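Long-range contacts in FACT-Spt16 (Cicer arietinum, PDB 5CE6), which probably acts as a histone chaperone subunit of the FACT transcription complex, its N-terminal domain being linked with binding of histones H3-H4: residues Lys373-Thr377 with Leu388-Ala392; Phe195-Ser199 with Glu400-Phe404; Ile24-Phe29 with Ile105-Val109. All coordinates share one frame; numbering follows the deposited sequence.

Contact 1: Lys373-Thr377 with Leu388-Ala392; sequences KSAGT and LNINA
At the margin of the antiparallel sheet in the pita-bread fold of the M24 peptidase family, Ser374, Ala375 and Gly376 lead into strand 376-378 and lie against loop residues Asn389 and Ile390, which run nearly the other way. Two backbone bonds carry the pairing. Ala375 N reaches Ile390 O at 2.8 Å, almost straight at the hydrogen (175°), while Gly376 O takes Ile390 N, also 2.8 Å away. A CA-H...O contact continues the line at 3.3 Å between Thr377 CA and Leu388 O.

The Ser374 hydroxyl illustrates how one small group can tie a turn to its neighbour. Ser374 OG accepts from Gly376 N at 3.0 Å, forming an ST turn, and donates to Asn389 OD1 at 2.7 Å, approaching that amide oxygen from a direction tilted out of its plane. Asn389 OD1 is there to be met because its CG stands anti to the backbone N (chi1 -167°); Asn391 ND2 adds a weak bond to the same oxygen, while Asn391 OD1 accepts from Lys393 N. Farther out, a water spans Lys373 O and Ala392 N.

On the apolar side, Ile390 CG2 touches the methyl of Ala375, CB, at 3.8 Å. Both side chains rest on Tyr353 of helix 349-363 and Val339 of helix 323-342, and strand 403-414 pairs with Ala375 and Thr377 through Ser407 and Asn405.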
ATOM      1  N   LYS A 373     -13.659  10.657  -2.021  1.00 12.01           N
ATOM      2  CA  LYS A 373     -13.895  10.806  -0.586  1.00 18.27           C
ATOM      3  C   LYS A 373     -12.611  10.600   0.212  1.00 14.30           C
ATOM      4  O   LYS A 373     -12.562  10.892   1.404  1.00 17.77           O
ATOM      5  CB  LYS A 373     -14.971   9.834  -0.097  1.00 27.74           C
ATOM      6  CG  LYS A 373     -16.331  10.029  -0.752  1.00 32.82           C
ATOM      7  CD  LYS A 373     -16.833  11.458  -0.606  1.00 36.14           C
ATOM      8  CE  LYS A 373     -18.204  11.627  -1.262  1.00 41.60           C
ATOM      9  NZ  LYS A 373     -18.619  13.058  -1.358  1.00 46.00           N
ATOM     10  N   SER A 374     -11.582  10.088  -0.455  1.00 13.76           N
ATOM     11  CA  SER A 374     -10.266   9.931   0.154  1.00 13.45           C
ATOM     12  C   SER A 374      -9.248  10.668  -0.702  1.00 15.12           C
ATOM     13  O   SER A 374      -9.431  10.804  -1.920  1.00 12.70           O
ATOM     14  CB  SER A 374      -9.914   8.446   0.253  1.00 13.12           C
ATOM     15  OG  SER A 374      -8.569   8.251   0.664  1.00 13.42           O
ATOM     16  N   ALA A 375      -8.193  11.173  -0.064  1.00 10.64           N
ATOM     17  CA  ALA A 375      -7.073  11.768  -0.786  1.00 11.80           C
ATOM     18  C   ALA A 375      -5.847  10.845  -0.724  1.00  8.88           C
ATOM     19  O   ALA A 375      -4.731  11.257  -1.040  1.00 10.42           O
ATOM     20  CB  ALA A 375      -6.730  13.153  -0.217  1.00  8.86           C
ATOM     21  N   GLY A 376      -6.061   9.598  -0.323  1.00 11.74           N
ATOM     22  CA  GLY A 376      -4.986   8.626  -0.338  1.00 10.36           C
ATOM     23  C   GLY A 376      -4.793   7.926   0.992  1.00 10.30           C
ATOM     24  O   GLY A 376      -5.649   8.011   1.874  1.00 12.15           O
ATOM     25  N   THR A 377      -3.675   7.214   1.124  1.00 10.84           N
ATOM     26  CA  THR A 377      -3.402   6.424   2.332  1.00  8.91           C
ATOM     27  C   THR A 377      -1.922   6.419   2.652  1.00  8.08           C
ATOM     28  O   THR A 377      -1.091   6.790   1.828  1.00  8.44           O
ATOM     29  CB  THR A 377      -3.814   4.940   2.181  1.00  8.84           C
ATOM     30  OG1 THR A 377      -2.951   4.287   1.241  1.00 12.33           O
ATOM     31  CG2 THR A 377      -5.255   4.801   1.726  1.00 10.96           C
ATOM     32  N   LEU A 388      -4.228   4.913   7.903  1.00 17.38           N
ATOM     33  CA  LEU A 388      -3.768   6.252   7.561  1.00 20.65           C
ATOM     34  C   LEU A 388      -4.468   6.768   6.311  1.00 18.94           C
ATOM     35  O   LEU A 388      -3.839   7.384   5.455  1.00 17.66           O
ATOM     36  CB  LEU A 388      -2.255   6.266   7.337  1.00 16.52           C
ATOM     37  CG  LEU A 388      -1.364   6.095   8.567  1.00 25.01           C
ATOM     38  CD1 LEU A 388       0.099   6.179   8.156  1.00 24.58           C
ATOM     39  CD2 LEU A 388      -1.682   7.170   9.594  1.00 22.00           C
ATOM     40  N   ASN A 389      -5.766   6.504   6.197  1.00 13.83           N
ATOM     41  CA  ASN A 389      -6.534   7.037   5.078  1.00 12.41           C
ATOM     42  C   ASN A 389      -6.738   8.540   5.227  1.00 15.86           C
ATOM     43  O   ASN A 389      -7.239   9.016   6.251  1.00 16.79           O
ATOM     44  CB  ASN A 389      -7.873   6.292   4.979  1.00 14.68           C
ATOM     45  CG  ASN A 389      -8.598   6.550   3.676  1.00 20.82           C
ATOM     46  OD1 ASN A 389      -8.868   7.697   3.320  1.00 16.59           O
ATOM     47  ND2 ASN A 389      -8.938   5.477   2.961  1.00 25.89           N
ATOM     48  N   ILE A 390      -6.316   9.301   4.222  1.00 12.45           N
ATOM     49  CA  ILE A 390      -6.483  10.746   4.259  1.00 12.75           C
ATOM     50  C   ILE A 390      -7.918  11.064   3.878  1.00 16.98           C
ATOM     51  O   ILE A 390      -8.246  11.207   2.697  1.00 17.87           O
ATOM     52  CB  ILE A 390      -5.507  11.464   3.291  1.00  9.75           C
ATOM     53  CG1 ILE A 390      -4.073  10.998   3.548  1.00 10.52           C
ATOM     54  CG2 ILE A 390      -5.598  12.988   3.459  1.00  9.54           C
ATOM     55  CD1 ILE A 390      -3.124  11.327   2.410  1.00 17.23           C
ATOM     56  N   ASN A 391      -8.782  11.146   4.887  1.00 12.51           N
ATOM     57  CA  ASN A 391     -10.182  11.488   4.657  1.00 16.92           C
ATOM     58  C   ASN A 391     -10.719  12.360   5.786  1.00 18.46           C
ATOM     59  O   ASN A 391     -10.041  12.560   6.787  1.00 18.10           O
ATOM     60  CB  ASN A 391     -11.035  10.223   4.437  1.00 16.54           C
ATOM     61  CG  ASN A 391     -11.127   9.334   5.676  1.00 21.04           C
ATOM     62  OD1 ASN A 391     -11.570   9.762   6.737  1.00 32.50           O
ATOM     63  ND2 ASN A 391     -10.748   8.074   5.522  1.00 26.58           N
ATOM     64  N   ALA A 392     -11.937  12.874   5.625  1.00 20.96           N
ATOM     65  CA  ALA A 392     -12.524  13.818   6.579  1.00 23.38           C
ATOM     66  C   ALA A 392     -12.770  13.262   7.983  1.00 20.32           C
ATOM     67  O   ALA A 392     -12.950  14.031   8.931  1.00 29.02           O
ATOM     68  CB  ALA A 392     -13.816  14.401   6.010  1.00 21.03           C
TER
HETATM   69  O   HOH W   1     -13.816  12.290   3.466  1.00 19.88           O

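Contact 2: Phe195-Ser199 with Glu400-Phe404; sequences FAAKS and EGMVF
Lys198 and Gly401 share the one direct hydrogen bond of this contact: Lys198 N points at Gly401 O, 2.8 Å away and nearly straight (171°). Beside it runs a CA-H...O contact, in which Met402 CA approaches Ala196 O to 3.3 Å. Gly401 has a positive phi (95°), and a CB there would crowd Lys198 O and the methyl of Ala197, so the close backbone approach depends on its lack of a side chain.

Water-mediated bonding comes next. One water donates to Ala196 O and accepts from both Lys198 NZ and, at 3.0 Å, Val403 N. The example shows how a water can take up a strand's N-H on the side facing another segment, while the Val403 backbone also bonds with Ile379, in the loop after strand 376-378. Here the chain leaves helix 188-196 of the N-terminal lobe for the long helix 200-230, and the joint is fastened to the beginning of strand 403-414 in the pita-bread fold.

The charged end of Lys198 is gripped further by Phe195 O, 2.9 Å from NZ, and by a salt bridge to Glu385.

Apolar contacts complete the set. Lys198 bends at chi2 (72°), laying its CD across Val403 CG2 at 3.8 Å, about at right angles to the valine. More loosely, the Met402 methyl CE lies 4.3 Å from Ala196 CB.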
ATOM      1  N   PHE A 195       3.731   0.167  11.870  1.00 13.64           N
ATOM      2  CA  PHE A 195       4.316   0.314  10.538  1.00 16.59           C
ATOM      3  C   PHE A 195       4.299   1.773  10.064  1.00 13.66           C
ATOM      4  O   PHE A 195       4.919   2.091   9.057  1.00 17.35           O
ATOM      5  CB  PHE A 195       3.577  -0.525   9.495  1.00 14.88           C
ATOM      6  CG  PHE A 195       3.583  -2.012   9.762  1.00 16.90           C
ATOM      7  CD1 PHE A 195       4.644  -2.620  10.426  1.00 18.62           C
ATOM      8  CD2 PHE A 195       2.513  -2.796   9.344  1.00 15.76           C
ATOM      9  CE1 PHE A 195       4.633  -3.999  10.663  1.00 23.93           C
ATOM     10  CE2 PHE A 195       2.493  -4.174   9.577  1.00 18.91           C
ATOM     11  CZ  PHE A 195       3.559  -4.771  10.241  1.00 21.88           C
ATOM     12  N   ALA A 196       3.623   2.652  10.804  1.00 13.06           N
ATOM     13  CA  ALA A 196       3.331   4.013  10.318  1.00 15.83           C
ATOM     14  C   ALA A 196       4.551   4.902  10.074  1.00 17.46           C
ATOM     15  O   ALA A 196       4.630   5.595   9.058  1.00 17.28           O
ATOM     16  CB  ALA A 196       2.355   4.718  11.255  1.00 18.45           C
ATOM     17  N   ALA A 197       5.485   4.910  11.017  1.00 17.12           N
ATOM     18  CA  ALA A 197       6.686   5.730  10.871  1.00 21.54           C
ATOM     19  C   ALA A 197       7.867   4.874  10.414  1.00 15.88           C
ATOM     20  O   ALA A 197       8.305   3.969  11.121  1.00 19.04           O
ATOM     21  CB  ALA A 197       7.016   6.447  12.174  1.00 28.05           C
ATOM     22  N   LYS A 198       8.375   5.175   9.223  1.00 16.47           N
ATOM     23  CA  LYS A 198       9.453   4.386   8.628  1.00 11.58           C
ATOM     24  C   LYS A 198      10.828   4.791   9.158  1.00 12.44           C
ATOM     25  O   LYS A 198      11.076   5.967   9.470  1.00 15.87           O
ATOM     26  CB  LYS A 198       9.442   4.551   7.103  1.00 12.70           C
ATOM     27  CG  LYS A 198       8.495   3.614   6.346  1.00 18.56           C
ATOM     28  CD  LYS A 198       7.054   3.994   6.542  1.00 16.51           C
ATOM     29  CE  LYS A 198       6.114   3.004   5.835  1.00 12.34           C
ATOM     30  NZ  LYS A 198       4.758   3.148   6.403  1.00 13.84           N
ATOM     31  N   SER A 199      11.724   3.812   9.245  1.00 12.85           N
ATOM     32  CA  SER A 199      13.125   4.066   9.556  1.00 12.16           C
ATOM     33  C   SER A 199      13.800   4.683   8.344  1.00 14.37           C
ATOM     34  O   SER A 199      13.243   4.668   7.251  1.00 15.01           O
ATOM     35  CB  SER A 199      13.830   2.762   9.899  1.00 16.12           C
ATOM     36  OG  SER A 199      14.049   1.975   8.742  1.00 16.75           O
ATOM     37  N   GLU A 400       6.566  12.601  11.679  1.00 13.29           N
ATOM     38  CA  GLU A 400       7.807  12.391  10.944  1.00 15.77           C
ATOM     39  C   GLU A 400       8.013  10.907  10.634  1.00 16.12           C
ATOM     40  O   GLU A 400       7.806  10.040  11.496  1.00 18.42           O
ATOM     41  CB  GLU A 400       8.977  12.912  11.786  1.00 19.60           C
ATOM     42  CG  GLU A 400      10.355  12.607  11.247  1.00 32.38           C
ATOM     43  CD  GLU A 400      11.451  13.159  12.144  1.00 39.14           C
ATOM     44  OE1 GLU A 400      11.135  13.925  13.083  1.00 32.80           O
ATOM     45  OE2 GLU A 400      12.628  12.823  11.908  1.00 47.85           O
ATOM     46  N   GLY A 401       8.391  10.608   9.394  1.00 14.96           N
ATOM     47  CA  GLY A 401       8.641   9.235   9.000  1.00 12.60           C
ATOM     48  C   GLY A 401       7.464   8.543   8.342  1.00 14.37           C
ATOM     49  O   GLY A 401       7.619   7.462   7.779  1.00 13.73           O
ATOM     50  N   MET A 402       6.285   9.160   8.392  1.00 10.09           N
ATOM     51  CA  MET A 402       5.141   8.600   7.677  1.00 11.06           C
ATOM     52  C   MET A 402       5.346   8.810   6.188  1.00 12.15           C
ATOM     53  O   MET A 402       6.033   9.750   5.768  1.00 11.52           O
ATOM     54  CB  MET A 402       3.838   9.269   8.109  1.00 12.02           C
ATOM     55  CG  MET A 402       3.362   8.870   9.491  1.00 12.95           C
ATOM     56  SD  MET A 402       1.817   9.707   9.881  1.00 14.60           S
ATOM     57  CE  MET A 402       1.403   8.888  11.421  1.00 14.72           C
ATOM     58  N   VAL A 403       4.739   7.934   5.394  1.00  8.65           N
ATOM     59  CA  VAL A 403       4.871   7.988   3.951  1.00 10.58           C
ATOM     60  C   VAL A 403       3.474   7.855   3.382  1.00  9.67           C
ATOM     61  O   VAL A 403       2.715   6.977   3.800  1.00 10.40           O
ATOM     62  CB  VAL A 403       5.747   6.843   3.431  1.00 11.62           C
ATOM     63  CG1 VAL A 403       5.866   6.929   1.921  1.00 10.74           C
ATOM     64  CG2 VAL A 403       7.119   6.912   4.071  1.00 12.08           C
ATOM     65  N   PHE A 404       3.125   8.725   2.436  1.00  7.80           N
ATOM     66  CA  PHE A 404       1.765   8.728   1.895  1.00  9.98           C
ATOM     67  C   PHE A 404       1.712   8.586   0.378  1.00  8.69           C
ATOM     68  O   PHE A 404       2.539   9.159  -0.338  1.00 11.17           O
ATOM     69  CB  PHE A 404       1.020  10.027   2.279  1.00 10.00           C
ATOM     70  CG  PHE A 404       0.696  10.134   3.742  1.00 10.03           C
ATOM     71  CD1 PHE A 404      -0.416   9.491   4.268  1.00 13.34           C
ATOM     72  CD2 PHE A 404       1.517  10.869   4.595  1.00  9.66           C
ATOM     73  CE1 PHE A 404      -0.714   9.582   5.624  1.00 13.64           C
ATOM     74  CE2 PHE A 404       1.223  10.965   5.951  1.00 13.53           C
ATOM     75  CZ  PHE A 404       0.107  10.324   6.460  1.00 14.02           C
TER
HETATM   76  O   HOH W   2       3.229   5.627   6.644  1.00 17.05           O

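Contact 3: Ile24-Phe29 with Ile105-Val109; sequences IDLNTF and ILESV
Ile105, in helix 100-106, meets Ile24 through its CG2 branch, which lies 4.0 Å from Ile24 CD1; the two side chains cross at about a right angle. Next along, Leu106 CD2 lies 4.2 Å from Ile24 CD1, and Leu106 also packs on Leu123 and on Leu78, which Ile24 and Phe29 touch as well. Ser108 keeps its hydroxyl at home: OG donates to Ile105 O at 3.0 Å, nearly in line with the carbonyl, while its own backbone O lies beside the methyls of Leu26, with CD2 at 3.6 Å.

Val109 does most of the work. Its CG1 meets Leu26 CD2 at 3.6 Å and Ile24 CG2 at 3.9 Å, so one methyl fills the angle between Ile24, just before helix 26-42, and Leu26 in its first turn. Its CB sits over a face of the Phe29 ring, 4.0 Å from the centroid, a CH-pi contact offset toward the CE2 and CZ rim. The ring is brought there by a CG placed anti to the backbone N (chi1 171°), which swings it toward Val109 and against Leu77, Leu78, Pro112 and Ala113. With an alanine in place of Phe29, Val109 would probably lose the surface under its CB, and a gap would be likely to open between helices 26-42 and 110-117.

Asp25 OD1 caps the first helix by accepting from Thr28 N, and Glu107 pairs with Lys110; no polar pair joins the two segments. What holds them together in this N-terminal lobe is therefore shape and apolar burial, which fix position by fit and not by bond direction.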
ATOM      1  N   ILE A  24      18.469 -14.116   6.917  1.00 42.65           N
ATOM      2  CA  ILE A  24      17.774 -13.166   7.789  1.00 38.40           C
ATOM      3  C   ILE A  24      18.703 -12.140   8.438  1.00 32.32           C
ATOM      4  O   ILE A  24      19.690 -12.492   9.077  1.00 34.34           O
ATOM      5  CB  ILE A  24      16.936 -13.882   8.876  1.00 30.14           C
ATOM      6  CG1 ILE A  24      15.765 -14.633   8.229  1.00 31.90           C
ATOM      7  CG2 ILE A  24      16.405 -12.877   9.901  1.00 26.53           C
ATOM      8  CD1 ILE A  24      15.007 -15.538   9.193  1.00 36.83           C
ATOM      9  N   ASP A  25      18.372 -10.865   8.248  1.00 35.46           N
ATOM     10  CA  ASP A  25      19.068  -9.772   8.908  1.00 30.00           C
ATOM     11  C   ASP A  25      18.745  -9.810  10.401  1.00 29.80           C
ATOM     12  O   ASP A  25      17.683  -9.345  10.819  1.00 24.87           O
ATOM     13  CB  ASP A  25      18.601  -8.449   8.294  1.00 32.23           C
ATOM     14  CG  ASP A  25      19.464  -7.274   8.695  1.00 42.29           C
ATOM     15  OD1 ASP A  25      19.832  -7.158   9.883  1.00 41.83           O
ATOM     16  OD2 ASP A  25      19.765  -6.454   7.804  1.00 51.04           O
ATOM     17  N   LEU A  26      19.656 -10.364  11.199  1.00 33.55           N
ATOM     18  CA  LEU A  26      19.423 -10.534  12.634  1.00 30.93           C
ATOM     19  C   LEU A  26      19.359  -9.220  13.415  1.00 31.32           C
ATOM     20  O   LEU A  26      18.641  -9.125  14.410  1.00 32.54           O
ATOM     21  CB  LEU A  26      20.470 -11.468  13.253  1.00 30.65           C
ATOM     22  CG  LEU A  26      20.474 -12.907  12.729  1.00 38.78           C
ATOM     23  CD1 LEU A  26      21.434 -13.772  13.512  1.00 38.57           C
ATOM     24  CD2 LEU A  26      19.080 -13.507  12.765  1.00 31.99           C
ATOM     25  N   ASN A  27      20.109  -8.213  12.972  1.00 34.48           N
ATOM     26  CA  ASN A  27      20.114  -6.910  13.633  1.00 31.88           C
ATOM     27  C   ASN A  27      18.768  -6.217  13.479  1.00 25.21           C
ATOM     28  O   ASN A  27      18.205  -5.690  14.442  1.00 28.43           O
ATOM     29  CB  ASN A  27      21.235  -6.029  13.067  1.00 34.98           C
ATOM     30  CG  ASN A  27      21.528  -4.816  13.936  1.00 50.97           C
ATOM     31  OD1 ASN A  27      20.617  -4.095  14.351  1.00 62.74           O
ATOM     32  ND2 ASN A  27      22.807  -4.584  14.214  1.00 46.30           N
ATOM     33  N   THR A  28      18.256  -6.229  12.255  1.00 21.70           N
ATOM     34  CA  THR A  28      16.943  -5.670  11.960  1.00 26.65           C
ATOM     35  C   THR A  28      15.854  -6.412  12.732  1.00 22.36           C
ATOM     36  O   THR A  28      14.967  -5.792  13.318  1.00 21.37           O
ATOM     37  CB  THR A  28      16.648  -5.748  10.458  1.00 30.26           C
ATOM     38  OG1 THR A  28      17.521  -4.850   9.762  1.00 31.97           O
ATOM     39  CG2 THR A  28      15.206  -5.371  10.176  1.00 36.83           C
ATOM     40  N   PHE A  29      15.937  -7.741  12.734  1.00 31.07           N
ATOM     41  CA  PHE A  29      14.993  -8.575  13.471  1.00 21.07           C
ATOM     42  C   PHE A  29      14.939  -8.167  14.946  1.00 22.43           C
ATOM     43  O   PHE A  29      13.857  -7.978  15.501  1.00 26.34           O
ATOM     44  CB  PHE A  29      15.376 -10.054  13.346  1.00 25.72           C
ATOM     45  CG  PHE A  29      14.580 -10.959  14.238  1.00 26.55           C
ATOM     46  CD1 PHE A  29      13.274 -11.300  13.913  1.00 21.19           C
ATOM     47  CD2 PHE A  29      15.135 -11.478  15.397  1.00 27.53           C
ATOM     48  CE1 PHE A  29      12.535 -12.127  14.735  1.00 20.29           C
ATOM     49  CE2 PHE A  29      14.403 -12.313  16.224  1.00 26.32           C
ATOM     50  CZ  PHE A  29      13.104 -12.640  15.891  1.00 20.65           C
ATOM     51  N   ILE A 105      15.452 -22.509   8.867  1.00 32.91           N
ATOM     52  CA  ILE A 105      15.804 -21.123   8.614  1.00 28.43           C
ATOM     53  C   ILE A 105      15.618 -20.290   9.882  1.00 34.31           C
ATOM     54  O   ILE A 105      16.468 -19.466  10.224  1.00 40.64           O
ATOM     55  CB  ILE A 105      14.952 -20.542   7.471  1.00 31.34           C
ATOM     56  CG1 ILE A 105      15.250 -21.280   6.166  1.00 36.12           C
ATOM     57  CG2 ILE A 105      15.210 -19.046   7.317  1.00 30.22           C
ATOM     58  CD1 ILE A 105      14.243 -21.013   5.070  1.00 34.44           C
ATOM     59  N   LEU A 106      14.516 -20.526  10.587  1.00 29.06           N
ATOM     60  CA  LEU A 106      14.186 -19.748  11.781  1.00 25.46           C
ATOM     61  C   LEU A 106      15.043 -20.092  12.997  1.00 27.14           C
ATOM     62  O   LEU A 106      15.029 -19.365  13.988  1.00 31.44           O
ATOM     63  CB  LEU A 106      12.697 -19.881  12.117  1.00 26.26           C
ATOM     64  CG  LEU A 106      11.748 -19.180  11.153  1.00 23.92           C
ATOM     65  CD1 LEU A 106      10.295 -19.519  11.436  1.00 23.43           C
ATOM     66  CD2 LEU A 106      11.950 -17.664  11.203  1.00 21.93           C
ATOM     67  N   GLU A 107      15.786 -21.195  12.930  1.00 26.34           N
ATOM     68  CA  GLU A 107      16.717 -21.545  14.005  1.00 27.33           C
ATOM     69  C   GLU A 107      17.639 -20.377  14.355  1.00 29.81           C
ATOM     70  O   GLU A 107      17.988 -20.172  15.518  1.00 34.35           O
ATOM     71  CB  GLU A 107      17.551 -22.771  13.622  1.00 38.10           C
ATOM     72  CG  GLU A 107      16.813 -24.091  13.753  1.00 44.75           C
ATOM     73  CD  GLU A 107      16.552 -24.473  15.198  1.00 46.83           C
ATOM     74  OE1 GLU A 107      17.262 -23.961  16.089  1.00 51.16           O
ATOM     75  OE2 GLU A 107      15.638 -25.287  15.443  1.00 54.75           O
ATOM     76  N   SER A 108      18.006 -19.600  13.343  1.00 31.39           N
ATOM     77  CA  SER A 108      18.996 -18.539  13.501  1.00 37.25           C
ATOM     78  C   SER A 108      18.509 -17.338  14.315  1.00 33.40           C
ATOM     79  O   SER A 108      19.319 -16.536  14.776  1.00 32.04           O
ATOM     80  CB  SER A 108      19.482 -18.061  12.130  1.00 39.18           C
ATOM     81  OG  SER A 108      18.422 -17.483  11.391  1.00 41.67           O
ATOM     82  N   VAL A 109      17.197 -17.206  14.486  1.00 27.95           N
ATOM     83  CA  VAL A 109      16.656 -16.067  15.230  1.00 24.44           C
ATOM     84  C   VAL A 109      16.355 -16.393  16.701  1.00 22.16           C
ATOM     85  O   VAL A 109      15.940 -15.524  17.460  1.00 24.10           O
ATOM     86  CB  VAL A 109      15.426 -15.436  14.522  1.00 36.39           C
ATOM     87  CG1 VAL A 109      15.789 -14.996  13.118  1.00 37.45           C
ATOM     88  CG2 VAL A 109      14.272 -16.407  14.457  1.00 32.25           C
TER

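Contacts 1 and 2 form a continuous region, their centres about 16 Å apart, and both reach the same antiparallel sheet through the neighbouring strands 376-378 and 403-414. Phe404 CD1 touches Ile390 CD1 at 3.8 Å. Separately, Leu388 CD2 meets Met402 CE at 4.0 Å. Along the chain, contact 1 is nested inside the loop that contact 2 closes. Contact 3 stands apart in the N-terminal lobe, its centre about 23 Å from that of contact 2 and about 36 Å from that of contact 1. None of the three supplies ligands to the potassium ion, held by Ala295, Ser420 and Asn422; an acetate, probably from the crystallisation liquor, lies about 4 Å from the Ser374 side chain.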